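Local coordinates for protein glutathione S-transferase (Sphingobium chungbukense, PDB 6M1T) that binds glutathione and probably transfers it to electrophilic compounds during detoxification, as in other bacterial beta-class glutathione transferases, at residues M1-P7 against A24-V30; L133-D137 against M172-L178; D79-A83 against E150-A154; A108-L112 against A125-V129. All blocks are in the same frame, centred on the assembly; numbering follows the deposited sequence.

Contact 1 (M1-P7 against A24-V30); sequences MKLFISP and AFDAVKV
Phe4 and Val28 sit side by side on one face of two parallel strands, 2-5 and 26-30, their side chains pointing the same way. This is the close-packed end of the pairing. Val28 CG1 lies 3.8 Å from Phe4 CE2, and Val30 CG2 comes in at the edge of the same ring while also meeting Phe4 CB at 3.9 Å. Val37 and Val46 also touch the Phe4 side chain. On the reverse face Leu3 and Ile5 turn toward helix 12-21 and the loop at Ser11, with Ile5 CG1 4.2 Å from Lys29 CG. Matters are looser at the start of the strands. Lys2 and Asp26 share the face of Phe4 but are exposed, and Lys2 NZ stays 6.1 Å from Asp26 OD2, too far for a salt bridge. Five backbone bonds run the whole length, the straightest from Val28 N to Leu3 O (2.8 Å, 172°). They zigzag as in any parallel pair, here the two strands of the beta-alpha-beta unit that opens the thioredoxin-like domain. The chemistry implies that main-chain bonding sets the register, while burial follows the apolar side chains and the charged ones stay exposed.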
loop_
_atom_site.group_PDB
_atom_site.type_symbol
_atom_site.label_atom_id
_atom_site.label_comp_id
_atom_site.label_asym_id
_atom_site.label_seq_id
_atom_site.Cartn_x
_atom_site.Cartn_y
_atom_site.Cartn_z
ATOM N N MET A 1 11.135 -15.051 16.617
ATOM C CA MET A 1 10.278 -14.248 15.740
ATOM C C MET A 1 8.819 -14.523 16.136
ATOM O O MET A 1 8.438 -15.717 16.276
ATOM C CB MET A 1 10.495 -14.650 14.281
ATOM C CG MET A 1 10.071 -13.618 13.297
ATOM S SD MET A 1 11.085 -13.533 11.815
ATOM C CE MET A 1 10.743 -15.143 11.115
ATOM N N LYS A 2 8.047 -13.469 16.361
ATOM C CA LYS A 2 6.626 -13.596 16.759
ATOM C C LYS A 2 5.806 -12.861 15.704
ATOM O O LYS A 2 6.043 -11.649 15.477
ATOM C CB LYS A 2 6.314 -12.954 18.113
ATOM C CG LYS A 2 6.968 -13.554 19.348
ATOM C CD LYS A 2 6.322 -13.039 20.616
ATOM C CE LYS A 2 7.299 -12.855 21.753
ATOM N NZ LYS A 2 8.001 -11.553 21.619
ATOM N N LEU A 3 4.850 -13.553 15.126
ATOM C CA LEU A 3 3.798 -12.942 14.304
ATOM C C LEU A 3 2.513 -12.765 15.130
ATOM O O LEU A 3 2.038 -13.746 15.694
ATOM C CB LEU A 3 3.526 -13.848 13.100
ATOM C CG LEU A 3 2.499 -13.267 12.151
ATOM C CD1 LEU A 3 3.040 -12.027 11.413
ATOM C CD2 LEU A 3 2.038 -14.347 11.172
ATOM N N PHE A 4 1.975 -11.540 15.151
ATOM C CA PHE A 4 0.728 -11.176 15.845
ATOM C C PHE A 4 -0.403 -11.266 14.851
ATOM O O PHE A 4 -0.298 -10.626 13.795
ATOM C CB PHE A 4 0.826 -9.790 16.494
ATOM C CG PHE A 4 1.842 -9.775 17.600
ATOM C CD1 PHE A 4 3.193 -9.651 17.323
ATOM C CD2 PHE A 4 1.447 -9.971 18.912
ATOM C CE1 PHE A 4 4.126 -9.669 18.349
ATOM C CE2 PHE A 4 2.379 -9.981 19.933
ATOM C CZ PHE A 4 3.719 -9.835 19.651
ATOM N N ILE A 5 -1.378 -12.103 15.182
ATOM C CA ILE A 5 -2.495 -12.467 14.293
ATOM C C ILE A 5 -3.848 -12.235 14.959
ATOM O O ILE A 5 -3.957 -12.217 16.186
ATOM C CB ILE A 5 -2.371 -13.931 13.823
ATOM C CG1 ILE A 5 -2.572 -14.961 14.933
ATOM C CG2 ILE A 5 -1.051 -14.125 13.111
ATOM C CD1 ILE A 5 -2.933 -16.346 14.379
ATOM N N SER A 6 -4.857 -12.221 14.094
ATOM C CA SER A 6 -6.270 -12.486 14.441
ATOM C C SER A 6 -6.804 -13.475 13.398
ATOM O O SER A 6 -6.658 -13.255 12.204
ATOM C CB SER A 6 -7.026 -11.177 14.479
ATOM O OG SER A 6 -8.370 -11.439 14.845
ATOM N N PRO A 7 -7.378 -14.631 13.794
ATOM C CA PRO A 7 -7.706 -15.678 12.815
ATOM C C PRO A 7 -8.544 -15.156 11.658
ATOM O O PRO A 7 -9.573 -14.509 11.880
ATOM C CB PRO A 7 -8.484 -16.724 13.613
ATOM C CG PRO A 7 -7.978 -16.513 15.011
ATOM C CD PRO A 7 -7.767 -15.011 15.158
ATOM N N ALA A 24 11.498 -20.284 11.986
ATOM C CA ALA A 24 11.096 -20.481 13.393
ATOM C C ALA A 24 10.204 -19.289 13.745
ATOM O O ALA A 24 10.624 -18.117 13.510
ATOM C CB ALA A 24 12.317 -20.574 14.298
ATOM N N PHE A 25 9.010 -19.540 14.268
ATOM C CA PHE A 25 8.128 -18.422 14.682
ATOM C C PHE A 25 7.069 -18.899 15.671
ATOM O O PHE A 25 6.702 -20.097 15.737
ATOM C CB PHE A 25 7.521 -17.753 13.434
ATOM C CG PHE A 25 6.389 -18.518 12.808
ATOM C CD1 PHE A 25 6.638 -19.558 11.943
ATOM C CD2 PHE A 25 5.060 -18.198 13.091
ATOM C CE1 PHE A 25 5.603 -20.277 11.371
ATOM C CE2 PHE A 25 4.018 -18.880 12.467
ATOM C CZ PHE A 25 4.283 -19.953 11.654
ATOM N N ASP A 26 6.583 -17.932 16.433
ATOM C CA ASP A 26 5.401 -18.081 17.292
ATOM C C ASP A 26 4.287 -17.320 16.582
ATOM O O ASP A 26 4.564 -16.229 16.078
ATOM C CB ASP A 26 5.644 -17.539 18.700
ATOM C CG ASP A 26 6.808 -18.197 19.402
ATOM O OD1 ASP A 26 6.959 -19.416 19.225
ATOM O OD2 ASP A 26 7.520 -17.490 20.131
ATOM N N ALA A 27 3.090 -17.874 16.552
ATOM C CA ALA A 27 1.881 -17.163 16.118
ATOM C C ALA A 27 1.130 -16.776 17.387
ATOM O O ALA A 27 0.697 -17.691 18.081
ATOM C CB ALA A 27 1.042 -18.025 15.214
ATOM N N VAL A 28 0.979 -15.480 17.660
ATOM C CA VAL A 28 0.380 -14.976 18.928
ATOM C C VAL A 28 -0.931 -14.266 18.589
ATOM O O VAL A 28 -0.891 -13.354 17.771
ATOM C CB VAL A 28 1.418 -14.066 19.608
ATOM C CG1 VAL A 28 0.888 -13.401 20.847
ATOM C CG2 VAL A 28 2.677 -14.883 19.936
ATOM N N LYS A 29 -2.052 -14.698 19.178
ATOM C CA LYS A 29 -3.398 -14.130 18.908
ATOM C C LYS A 29 -3.555 -12.782 19.642
ATOM O O LYS A 29 -3.076 -12.611 20.786
ATOM C CB LYS A 29 -4.500 -15.133 19.261
ATOM C CG LYS A 29 -4.511 -16.374 18.375
ATOM C CD LYS A 29 -5.753 -17.252 18.563
ATOM C CE LYS A 29 -5.535 -18.436 19.480
ATOM N NZ LYS A 29 -4.787 -19.523 18.793
ATOM N N VAL A 30 -4.191 -11.838 18.967
ATOM C CA VAL A 30 -4.609 -10.533 19.545
ATOM C C VAL A 30 -6.135 -10.463 19.514
ATOM O O VAL A 30 -6.748 -10.769 18.449
ATOM C CB VAL A 30 -4.007 -9.359 18.760
ATOM C CG1 VAL A 30 -4.367 -8.010 19.387
ATOM C CG2 VAL A 30 -2.495 -9.518 18.605
#

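Contact 2 (L133-D137 against M172-L178); sequences LGALD and MSAYPNL. With CYS (cysteine), chain D.
Asp137 and Tyr175 are brought together by their first torsions. In Asp137, CG stands opposite the backbone N (chi1 -165°), which swings the carboxylate from helix 119-139 toward the start of helix 176-186. In Tyr175, CG lies opposite the carbonyl carbon, and the ring is laid flat on Leu133. There Leu133 CB sits 3.7 Å from the Tyr175 ring centroid, almost on the ring normal, a CH-pi contact; Ala174 CB covers the opposite face. The polar half centres on Asp137 OD1, which accepts from Leu178 N at 3.1 Å, nearly along its C-O axis, and weakly from Asn177 N at 3.0 Å. Asn177 answers with its side chain: ND2 donates to Asp137 O at 3.0 Å, in its own amide plane but well above the plane of that carbonyl. The carboxylate and amide planes are nearly parallel, 2° apart, but do not coincide, and the first turn of the helix would probably favour a negative charge on Asp137. With an alanine in place of Asp137, the N-H groups of Asn177 and Leu178 would probably be left without the OD1 acceptor at the start of the helix. On the apolar side, Leu133 CD2 meets Leu178 CD1 at 3.7 Å, and Met172 SD touches Leu133 CD1. Met172 CE and Leu178 O also approach the bound cysteine, whose SG lies 3.5 Å from that carbonyl oxygen. The arrangement is that of a helix N-terminus held by an acidic side chain from another helix, inside the all-helical C-terminal domain and beside the cysteine pocket.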
loop_
_atom_site.group_PDB
_atom_site.type_symbol
_atom_site.label_atom_id
_atom_site.label_comp_id
_atom_site.label_asym_id
_atom_site.label_seq_id
_atom_site.Cartn_x
_atom_site.Cartn_y
_atom_site.Cartn_z
ATOM N N LEU A 133 -12.985 -7.871 -8.231
ATOM C CA LEU A 133 -13.031 -9.339 -8.409
ATOM C C LEU A 133 -13.102 -9.628 -9.940
ATOM O O LEU A 133 -12.356 -10.483 -10.404
ATOM C CB LEU A 133 -14.228 -9.902 -7.631
ATOM C CG LEU A 133 -14.121 -10.006 -6.098
ATOM C CD1 LEU A 133 -15.438 -10.364 -5.440
ATOM C CD2 LEU A 133 -13.048 -10.981 -5.660
ATOM N N GLY A 134 -13.952 -8.916 -10.686
ATOM C CA GLY A 134 -14.069 -9.006 -12.166
ATOM C C GLY A 134 -12.723 -8.805 -12.851
ATOM O O GLY A 134 -12.348 -9.646 -13.705
ATOM N N ALA A 135 -11.964 -7.764 -12.484
ATOM C CA ALA A 135 -10.657 -7.467 -13.110
ATOM C C ALA A 135 -9.623 -8.517 -12.700
ATOM O O ALA A 135 -8.762 -8.882 -13.531
ATOM C CB ALA A 135 -10.177 -6.088 -12.751
ATOM N N LEU A 136 -9.625 -8.911 -11.427
ATOM C CA LEU A 136 -8.711 -9.974 -10.946
ATOM C C LEU A 136 -9.052 -11.278 -11.686
ATOM O O LEU A 136 -8.078 -11.961 -12.084
ATOM C CB LEU A 136 -8.849 -10.108 -9.432
ATOM C CG LEU A 136 -8.191 -8.958 -8.661
ATOM C CD1 LEU A 136 -8.717 -8.910 -7.235
ATOM C CD2 LEU A 136 -6.673 -9.045 -8.724
ATOM N N ASP A 137 -10.342 -11.600 -11.833
ATOM C CA ASP A 137 -10.802 -12.804 -12.570
ATOM C C ASP A 137 -10.194 -12.857 -13.993
ATOM O O ASP A 137 -9.627 -13.908 -14.330
ATOM C CB ASP A 137 -12.325 -12.934 -12.583
ATOM C CG ASP A 137 -12.740 -14.326 -13.015
ATOM O OD1 ASP A 137 -12.473 -15.275 -12.247
ATOM O OD2 ASP A 137 -13.279 -14.459 -14.115
ATOM N N MET A 172 -18.871 -16.170 -4.984
ATOM C CA MET A 172 -17.597 -16.261 -5.740
ATOM C C MET A 172 -17.748 -17.175 -6.976
ATOM O O MET A 172 -16.779 -17.237 -7.769
ATOM C CB MET A 172 -16.447 -16.731 -4.842
ATOM C CG MET A 172 -16.080 -15.725 -3.755
ATOM S SD MET A 172 -15.331 -14.276 -4.502
ATOM C CE MET A 172 -13.742 -14.945 -4.959
ATOM N N SER A 173 -18.937 -17.743 -7.230
ATOM C CA SER A 173 -19.249 -18.477 -8.499
ATOM C C SER A 173 -19.054 -17.588 -9.742
ATOM O O SER A 173 -18.585 -18.108 -10.790
ATOM C CB SER A 173 -20.646 -19.075 -8.482
ATOM O OG SER A 173 -20.624 -20.299 -7.780
ATOM N N ALA A 174 -19.378 -16.298 -9.671
ATOM C CA ALA A 174 -19.202 -15.362 -10.806
ATOM C C ALA A 174 -17.739 -15.264 -11.260
ATOM O O ALA A 174 -17.516 -14.709 -12.343
ATOM C CB ALA A 174 -19.760 -14.006 -10.452
ATOM N N TYR A 175 -16.750 -15.742 -10.491
ATOM C CA TYR A 175 -15.307 -15.490 -10.769
ATOM C C TYR A 175 -14.568 -16.822 -10.836
ATOM O O TYR A 175 -13.756 -17.135 -9.972
ATOM C CB TYR A 175 -14.753 -14.506 -9.725
ATOM C CG TYR A 175 -15.671 -13.333 -9.472
ATOM C CD1 TYR A 175 -15.802 -12.326 -10.420
ATOM C CD2 TYR A 175 -16.458 -13.254 -8.332
ATOM C CE1 TYR A 175 -16.648 -11.245 -10.221
ATOM C CE2 TYR A 175 -17.333 -12.193 -8.133
ATOM C CZ TYR A 175 -17.439 -11.194 -9.086
ATOM O OH TYR A 175 -18.268 -10.113 -8.919
ATOM N N PRO A 176 -14.792 -17.666 -11.876
ATOM C CA PRO A 176 -14.346 -19.054 -11.807
ATOM C C PRO A 176 -12.826 -19.171 -11.947
ATOM O O PRO A 176 -12.313 -20.143 -11.507
ATOM C CB PRO A 176 -15.092 -19.701 -13.004
ATOM C CG PRO A 176 -15.179 -18.590 -14.010
ATOM C CD PRO A 176 -15.434 -17.346 -13.164
ATOM N N ASN A 177 -12.142 -18.194 -12.538
ATOM C CA ASN A 177 -10.660 -18.175 -12.598
ATOM C C ASN A 177 -10.129 -17.928 -11.168
ATOM O O ASN A 177 -9.141 -18.570 -10.802
ATOM C CB ASN A 177 -10.114 -17.167 -13.614
ATOM C CG ASN A 177 -10.801 -17.317 -14.960
ATOM O OD1 ASN A 177 -11.194 -18.433 -15.318
ATOM N ND2 ASN A 177 -10.972 -16.214 -15.682
ATOM N N LEU A 178 -10.810 -17.098 -10.379
ATOM C CA LEU A 178 -10.438 -16.868 -8.948
ATOM C C LEU A 178 -10.670 -18.161 -8.168
ATOM O O LEU A 178 -9.711 -18.586 -7.544
ATOM C CB LEU A 178 -11.233 -15.692 -8.378
ATOM C CG LEU A 178 -10.951 -14.349 -9.048
ATOM C CD1 LEU A 178 -11.627 -13.236 -8.291
ATOM C CD2 LEU A 178 -9.466 -14.054 -9.159
HETATM N N CYS D . -13.837 -19.839 -1.824
HETATM C CA CYS D . -13.149 -19.543 -3.119
HETATM C C CYS D . -12.513 -20.825 -3.678
HETATM O O CYS D . -11.917 -21.581 -2.868
HETATM C CB CYS D . -12.123 -18.430 -2.923
HETATM S SG CYS D . -11.260 -17.899 -4.433
#

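Contact 3 (D79-A83 against E150-A154); sequences DAALA and EFSVA
The N-terminus of helix 153-162, where Ser152 is the N-cap and touches Leu82, meets here the linker that carries the chain from the thioredoxin-like domain into the helical domain. The sequence from Ser152 to Asp155 has the Ser-x-x-Asp pattern of an N-capping box, a motif known at this helix in glutathione transferases. Ser152 OG accepts from Ala154 N at 3.0 Å, and the carboxylate of Asp155 takes the Ser152 N-H in return. A chi1 of 84° sets OG between the backbone N and the carbonyl carbon, from where it can reach over the helix end. The linker supplies an acceptor of its own: Val153 N donates to Leu82 O at 2.9 Å (164°), in the carbonyl plane, thus satisfying another N-H of the first turn. Both methyls of Val153 lean against the same oxygen, CG2 at 3.5 Å. Ala81, with left-handed backbone angles, turns the chain just before this bond. Its methyl lies 3.3 Å from Glu150 OE1 at the exposed end. A water hydrogen-bonds to both Ala80 O and Phe151 O, each at 2.8 Å, joining two carbonyls that cannot bond each other. Leu82 is the buried anchor; its side chain also packs on Ala74 of helix 66-75 and on Glu20 and Thr21 of helix 12-21, so the contact ties the two domains together. Phe151 meets Arg188 in a cation-pi interaction and runs alongside Leu82, pointing the same way, with Leu82 CD2 3.9 Å from Phe151 CD2.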
loop_
_atom_site.group_PDB
_atom_site.type_symbol
_atom_site.label_atom_id
_atom_site.label_comp_id
_atom_site.label_asym_id
_atom_site.label_seq_id
_atom_site.Cartn_x
_atom_site.Cartn_y
_atom_site.Cartn_z
ATOM N N ASP A 79 15.832 -19.272 -1.528
ATOM C CA ASP A 79 15.525 -20.533 -2.269
ATOM C C ASP A 79 14.013 -20.745 -2.470
ATOM O O ASP A 79 13.615 -21.478 -3.427
ATOM C CB ASP A 79 16.121 -21.721 -1.516
ATOM C CG ASP A 79 17.597 -21.876 -1.805
ATOM O OD1 ASP A 79 18.044 -21.357 -2.841
ATOM O OD2 ASP A 79 18.277 -22.493 -0.984
ATOM N N ALA A 80 13.184 -20.209 -1.577
ATOM C CA ALA A 80 11.713 -20.340 -1.651
ATOM C C ALA A 80 11.177 -19.570 -2.858
ATOM O O ALA A 80 10.066 -19.917 -3.285
ATOM C CB ALA A 80 11.081 -19.848 -0.373
ATOM N N ALA A 81 11.924 -18.549 -3.329
ATOM C CA ALA A 81 11.586 -17.669 -4.477
ATOM C C ALA A 81 10.162 -17.116 -4.316
ATOM O O ALA A 81 9.356 -17.195 -5.263
ATOM C CB ALA A 81 11.756 -18.421 -5.783
ATOM N N LEU A 82 9.844 -16.609 -3.120
ATOM C CA LEU A 82 8.485 -16.087 -2.826
ATOM C C LEU A 82 8.484 -14.602 -3.169
ATOM O O LEU A 82 7.425 -13.976 -3.047
ATOM C CB LEU A 82 8.140 -16.282 -1.344
ATOM C CG LEU A 82 7.805 -17.699 -0.914
ATOM C CD1 LEU A 82 7.673 -17.758 0.589
ATOM C CD2 LEU A 82 6.552 -18.226 -1.579
ATOM N N ALA A 83 9.667 -14.041 -3.466
ATOM C CA ALA A 83 9.826 -12.673 -4.031
ATOM C C ALA A 83 10.991 -12.710 -5.013
ATOM O O ALA A 83 11.965 -13.432 -4.777
ATOM C CB ALA A 83 10.082 -11.670 -2.960
ATOM N N GLU A 150 6.264 -17.303 -10.793
ATOM C CA GLU A 150 6.056 -18.407 -9.825
ATOM C C GLU A 150 5.352 -17.933 -8.552
ATOM O O GLU A 150 5.111 -16.717 -8.392
ATOM C CB GLU A 150 7.392 -19.054 -9.483
ATOM C CG GLU A 150 8.479 -18.067 -9.117
ATOM C CD GLU A 150 9.739 -18.821 -8.736
ATOM O OE1 GLU A 150 10.824 -18.288 -8.952
ATOM O OE2 GLU A 150 9.616 -19.957 -8.234
ATOM N N PHE A 151 5.013 -18.897 -7.697
ATOM C CA PHE A 151 4.234 -18.679 -6.461
ATOM C C PHE A 151 4.960 -17.658 -5.590
ATOM O O PHE A 151 6.198 -17.780 -5.335
ATOM C CB PHE A 151 3.977 -19.999 -5.752
ATOM C CG PHE A 151 3.061 -19.841 -4.575
ATOM C CD1 PHE A 151 1.717 -19.565 -4.766
ATOM C CD2 PHE A 151 3.528 -20.017 -3.288
ATOM C CE1 PHE A 151 0.856 -19.442 -3.685
ATOM C CE2 PHE A 151 2.667 -19.862 -2.203
ATOM C CZ PHE A 151 1.338 -19.575 -2.402
ATOM N N SER A 152 4.220 -16.629 -5.157
ATOM C CA SER A 152 4.815 -15.463 -4.469
ATOM C C SER A 152 3.959 -14.999 -3.280
ATOM O O SER A 152 2.781 -15.344 -3.184
ATOM C CB SER A 152 5.025 -14.333 -5.421
ATOM O OG SER A 152 3.841 -13.589 -5.574
ATOM N N VAL A 153 4.545 -14.148 -2.449
ATOM C CA VAL A 153 3.777 -13.519 -1.334
ATOM C C VAL A 153 2.573 -12.749 -1.892
ATOM O O VAL A 153 1.588 -12.595 -1.163
ATOM C CB VAL A 153 4.673 -12.649 -0.448
ATOM C CG1 VAL A 153 5.555 -13.547 0.396
ATOM C CG2 VAL A 153 5.505 -11.636 -1.247
ATOM N N ALA A 154 2.588 -12.326 -3.156
ATOM C CA ALA A 154 1.441 -11.597 -3.738
ATOM C C ALA A 154 0.293 -12.577 -3.915
ATOM O O ALA A 154 -0.849 -12.180 -3.675
ATOM C CB ALA A 154 1.816 -10.912 -5.035
HETATM O O HOH W 1 8.038 -19.840 -5.236
#

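Contact 4 (A108-L112 against A125-V129); sequences AFVPL and ASTAV
Val129 N donates to Ala125 O at 2.9 Å, the helical bond that sets these two residues one turn apart, both facing the chain at 108-112. No hydrogen bond crosses between the segments; what joins them is apolar. Ala125 CB is enclosed by three groups, with Ala108 O at 3.5 Å, Pro111 CG at 3.7 Å and Leu112 CG at 3.8 Å. One turn on, Val129 wedges between Ala108 and Phe109. Its CG1 lies opposite the backbone N (chi1 166°) and touches Phe109 CZ at 3.8 Å, while CG2 stands over the ring face, 4.0 Å from the centroid and 7° off the normal, in a CH-pi contact. Val129 CG2 also meets Ala108 CB at 3.7 Å. Leu112 closes the other flank, CD2 lying 3.6 Å from Ser126 OG and CD1 near Val129. A serine in place of Leu112 lacks the branched end that packs on Ala125, Ser126 and Val129, and would probably leave a gap against the helix there. The loop thus bends from the end of helix 89-108 back against helix 119-139, and Phe109 meets Phe105 of helix 89-108 and Trp164, just beyond helix 153-162, edge to face.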
loop_
_atom_site.group_PDB
_atom_site.type_symbol
_atom_site.label_atom_id
_atom_site.label_comp_id
_atom_site.label_asym_id
_atom_site.label_seq_id
_atom_site.Cartn_x
_atom_site.Cartn_y
_atom_site.Cartn_z
ATOM N N ALA A 108 -11.417 -1.571 -0.053
ATOM C CA ALA A 108 -12.780 -1.781 -0.626
ATOM C C ALA A 108 -13.707 -2.494 0.374
ATOM O O ALA A 108 -14.897 -2.164 0.387
ATOM C CB ALA A 108 -12.724 -2.547 -1.934
ATOM N N PHE A 109 -13.200 -3.440 1.165
ATOM C CA PHE A 109 -13.993 -4.329 2.056
ATOM C C PHE A 109 -14.428 -3.630 3.353
ATOM O O PHE A 109 -15.347 -4.132 4.066
ATOM C CB PHE A 109 -13.198 -5.560 2.457
ATOM C CG PHE A 109 -13.068 -6.606 1.393
ATOM C CD1 PHE A 109 -14.043 -7.597 1.251
ATOM C CD2 PHE A 109 -11.966 -6.643 0.564
ATOM C CE1 PHE A 109 -13.900 -8.553 0.259
ATOM C CE2 PHE A 109 -11.834 -7.601 -0.431
ATOM C CZ PHE A 109 -12.817 -8.558 -0.577
ATOM N N VAL A 110 -13.782 -2.521 3.715
ATOM C CA VAL A 110 -13.861 -2.023 5.124
ATOM C C VAL A 110 -15.310 -1.695 5.521
ATOM O O VAL A 110 -15.726 -2.138 6.591
ATOM C CB VAL A 110 -12.857 -0.877 5.360
ATOM C CG1 VAL A 110 -13.118 -0.150 6.669
ATOM C CG2 VAL A 110 -11.446 -1.436 5.303
ATOM N N PRO A 111 -16.127 -0.960 4.730
ATOM C CA PRO A 111 -17.540 -0.741 5.065
ATOM C C PRO A 111 -18.351 -2.040 5.215
ATOM O O PRO A 111 -19.212 -2.114 6.084
ATOM C CB PRO A 111 -18.115 0.041 3.876
ATOM C CG PRO A 111 -16.885 0.661 3.207
ATOM C CD PRO A 111 -15.767 -0.323 3.459
ATOM N N LEU A 112 -18.055 -3.050 4.396
ATOM C CA LEU A 112 -18.757 -4.362 4.459
ATOM C C LEU A 112 -18.472 -5.059 5.790
ATOM O O LEU A 112 -19.333 -5.876 6.173
ATOM C CB LEU A 112 -18.320 -5.263 3.303
ATOM C CG LEU A 112 -18.717 -4.829 1.902
ATOM C CD1 LEU A 112 -18.154 -5.797 0.876
ATOM C CD2 LEU A 112 -20.222 -4.745 1.752
ATOM N N ALA A 125 -19.735 -0.472 -1.370
ATOM C CA ALA A 125 -18.527 -1.282 -1.082
ATOM C C ALA A 125 -18.688 -2.661 -1.735
ATOM O O ALA A 125 -17.712 -3.135 -2.353
ATOM C CB ALA A 125 -18.291 -1.376 0.405
ATOM N N SER A 126 -19.882 -3.257 -1.633
ATOM C CA SER A 126 -20.308 -4.443 -2.427
ATOM C C SER A 126 -19.870 -4.279 -3.883
ATOM O O SER A 126 -19.199 -5.206 -4.418
ATOM C CB SER A 126 -21.800 -4.668 -2.346
ATOM O OG SER A 126 -22.128 -5.519 -1.260
ATOM N N THR A 127 -20.217 -3.134 -4.491
ATOM C CA THR A 127 -19.985 -2.814 -5.927
ATOM C C THR A 127 -18.489 -2.726 -6.229
ATOM O O THR A 127 -18.055 -3.266 -7.269
ATOM C CB THR A 127 -20.639 -1.481 -6.328
ATOM O OG1 THR A 127 -22.044 -1.700 -6.293
ATOM C CG2 THR A 127 -20.222 -0.988 -7.697
ATOM N N ALA A 128 -17.748 -1.996 -5.396
ATOM C CA ALA A 128 -16.294 -1.784 -5.549
ATOM C C ALA A 128 -15.582 -3.138 -5.484
ATOM O O ALA A 128 -14.704 -3.368 -6.291
ATOM C CB ALA A 128 -15.787 -0.834 -4.493
ATOM N N VAL A 129 -15.953 -3.985 -4.534
ATOM C CA VAL A 129 -15.328 -5.328 -4.357
ATOM C C VAL A 129 -15.620 -6.187 -5.595
ATOM O O VAL A 129 -14.652 -6.777 -6.153
ATOM C CB VAL A 129 -15.812 -6.009 -3.076
ATOM C CG1 VAL A 129 -15.434 -7.483 -3.102
ATOM C CG2 VAL A 129 -15.264 -5.282 -1.841
#

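Contact 1 stands apart in the thioredoxin-like domain, pairing strands 2-5 and 26-31, with its centre about 31 Å from that of contact 2 and on the other side of the chain's centre. Contact 3 comes next, fastening the interdomain linker to helix 153-162. Contact 4 is nested within the loop that contact 3 closes, whereas contact 2 interleaves with it along the chain. Contacts 2 and 4 both use helix 119-139, and their centres are about 15 Å apart. The general lesson is one of division of labour: backbone bonding builds the sheet, capping and packing assemble the helices, and a linker joins the two domains, between which glutathione transferases bind their substrate.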